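Local coordinates for glycoside hydrolase family protein (Novosphingobium sp. PP1Y, PDB 6Q2F) that probably hydrolyses terminal alpha-L-rhamnosyl residues from rhamnose-containing glycosides, as an alpha-L-rhamnosidase that carries a bound sodium ion, at residues D148-L153 / V464-G469. Sequence-based numbering, arbitrary orientation.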
loop_
_atom_site.group_PDB
_atom_site.type_symbol
_atom_site.label_atom_id
_atom_site.label_comp_id
_atom_site.label_asym_id
_atom_site.label_seq_id
_atom_site.Cartn_x
_atom_site.Cartn_y
_atom_site.Cartn_z
ATOM N N ASP A 148 22.263 -14.848 -7.880
ATOM C CA ASP A 148 20.911 -14.916 -7.339
ATOM C C ASP A 148 20.258 -13.549 -7.151
ATOM O O ASP A 148 19.180 -13.466 -6.551
ATOM C CB ASP A 148 20.931 -15.678 -6.017
ATOM C CG ASP A 148 21.197 -17.150 -6.215
ATOM O OD1 ASP A 148 20.771 -17.669 -7.259
ATOM O OD2 ASP A 148 21.809 -17.780 -5.340
ATOM N N GLY A 149 20.863 -12.480 -7.656
ATOM C CA GLY A 149 20.220 -11.189 -7.560
ATOM C C GLY A 149 19.162 -10.986 -8.633
ATOM O O GLY A 149 18.988 -11.797 -9.550
ATOM N N LEU A 150 18.444 -9.873 -8.511
ATOM C CA LEU A 150 17.441 -9.529 -9.509
ATOM C C LEU A 150 18.101 -9.367 -10.872
ATOM O O LEU A 150 19.200 -8.826 -10.979
ATOM C CB LEU A 150 16.715 -8.246 -9.108
ATOM C CG LEU A 150 15.703 -8.371 -7.961
ATOM C CD1 LEU A 150 15.466 -7.002 -7.352
ATOM C CD2 LEU A 150 14.400 -8.961 -8.495
ATOM N N LYS A 151 17.423 -9.842 -11.917
ATOM C CA LYS A 151 17.994 -9.940 -13.256
ATOM C C LYS A 151 17.116 -9.232 -14.280
ATOM O O LYS A 151 15.884 -9.287 -14.208
ATOM C CB LYS A 151 18.148 -11.391 -13.693
ATOM C CG LYS A 151 19.058 -12.219 -12.826
ATOM C CD LYS A 151 18.839 -13.691 -13.143
ATOM C CE LYS A 151 19.523 -14.581 -12.144
ATOM N NZ LYS A 151 18.777 -14.576 -10.854
ATOM N N LYS A 152 17.763 -8.628 -15.274
ATOM C CA LYS A 152 17.093 -8.038 -16.422
ATOM C C LYS A 152 17.646 -8.666 -17.693
ATOM O O LYS A 152 18.836 -8.987 -17.775
ATOM C CB LYS A 152 17.323 -6.522 -16.492
ATOM C CG LYS A 152 18.825 -6.188 -16.518
ATOM C CD LYS A 152 19.108 -4.831 -17.052
ATOM C CE LYS A 152 20.593 -4.665 -17.284
ATOM N NZ LYS A 152 21.403 -4.830 -16.056
ATOM N N LEU A 153 16.782 -8.795 -18.694
ATOM C CA LEU A 153 17.196 -9.316 -19.989
ATOM C C LEU A 153 18.061 -8.290 -20.725
ATOM O O LEU A 153 17.777 -7.090 -20.704
ATOM C CB LEU A 153 15.953 -9.675 -20.815
ATOM C CG LEU A 153 16.080 -10.575 -22.050
ATOM C CD1 LEU A 153 16.457 -11.998 -21.664
ATOM C CD2 LEU A 153 14.780 -10.561 -22.859
ATOM N N VAL A 464 17.320 -10.557 -3.409
ATOM C CA VAL A 464 17.268 -11.873 -4.037
ATOM C C VAL A 464 16.277 -11.848 -5.205
ATOM O O VAL A 464 15.283 -11.110 -5.197
ATOM C CB VAL A 464 16.881 -12.965 -3.018
ATOM C CG1 VAL A 464 15.399 -12.838 -2.596
ATOM C CG2 VAL A 464 17.115 -14.366 -3.617
ATOM N N ASP A 465 16.566 -12.642 -6.228
ATOM C CA ASP A 465 15.714 -12.780 -7.404
ATOM C C ASP A 465 14.307 -13.204 -6.983
ATOM O O ASP A 465 14.095 -14.335 -6.547
ATOM C CB ASP A 465 16.354 -13.795 -8.371
ATOM C CG ASP A 465 15.489 -14.072 -9.604
ATOM O OD1 ASP A 465 14.322 -13.617 -9.639
ATOM O OD2 ASP A 465 15.985 -14.745 -10.534
ATOM N N LYS A 466 13.344 -12.285 -7.089
ATOM C CA LYS A 466 12.014 -12.503 -6.537
ATOM C C LYS A 466 11.207 -13.532 -7.325
ATOM O O LYS A 466 10.153 -13.968 -6.843
ATOM C CB LYS A 466 11.257 -11.169 -6.487
ATOM C CG LYS A 466 12.039 -10.018 -5.822
ATOM C CD LYS A 466 11.967 -10.106 -4.300
ATOM C CE LYS A 466 12.815 -8.993 -3.639
ATOM N NZ LYS A 466 14.123 -9.493 -3.090
ATOM N N PHE A 467 11.662 -13.914 -8.517
ATOM C CA PHE A 467 10.963 -14.886 -9.348
ATOM C C PHE A 467 11.524 -16.298 -9.224
ATOM O O PHE A 467 11.019 -17.206 -9.890
ATOM C CB PHE A 467 11.002 -14.429 -10.813
ATOM C CG PHE A 467 10.674 -12.972 -11.006
ATOM C CD1 PHE A 467 9.428 -12.479 -10.636
ATOM C CD2 PHE A 467 11.603 -12.102 -11.578
ATOM C CE1 PHE A 467 9.109 -11.145 -10.807
ATOM C CE2 PHE A 467 11.290 -10.758 -11.745
ATOM C CZ PHE A 467 10.043 -10.275 -11.349
ATOM N N ASP A 468 12.540 -16.500 -8.390
ATOM C CA ASP A 468 13.252 -17.771 -8.261
ATOM C C ASP A 468 13.035 -18.324 -6.860
ATOM O O ASP A 468 13.694 -17.891 -5.913
ATOM C CB ASP A 468 14.743 -17.587 -8.559
ATOM C CG ASP A 468 15.505 -18.909 -8.594
ATOM O OD1 ASP A 468 15.410 -19.697 -7.633
ATOM O OD2 ASP A 468 16.189 -19.167 -9.607
ATOM N N GLY A 469 12.142 -19.313 -6.748
ATOM C CA GLY A 469 11.749 -19.806 -5.434
ATOM C C GLY A 469 12.910 -20.377 -4.636
ATOM O O GLY A 469 12.997 -20.194 -3.417
HETATM O O HOH W 1 15.079 -11.388 -11.499
#
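Asp465, in the loop that leads into helix 469-487, illustrates how one buried carboxylate can join a loop to the start of strand 151-160, an outermost strand of a four-stranded antiparallel sheet. Its backbone N donates to Asp148 O (Asp465 N to Asp148 O 2.8 Å), beside a single beta bridge between Gly149 and Val464. From there the side chain runs with CG anti to the backbone N (chi1 177°). Asp465 CB lies against two carbonyl oxygens, 3.4 Å from Asp148 O and 3.5 Å from Gly149 O. Beyond CG the carboxylate splits its work. OD1 turns back to accept from Phe467 N, closing an Asx turn within the type I turn from Asp465 to Asp468, and accepts a weak hydrogen bond from a water that itself accepts from Lys151 N. Asp465 OD2 accepts from Thr513 OG1 and forms a salt bridge with Lys151 NZ at 2.8 Å, the ammonium sitting above the carboxylate plane. Lys151 crosses Asp465 at about a right angle, and its bend at chi4 also brings Lys151 NZ to Gly149 O (3.1 Å). Nearby, Leu150 crosses Lys466 obliquely, its CD2 3.7 Å from Lys466 CG. A methionine at Lys151 has no ammonium to set between Asp465 OD2 and Gly149 O, and the tie between strand and turn would probably weaken. Such close pairing would be expected to favour the ionised form of Asp465.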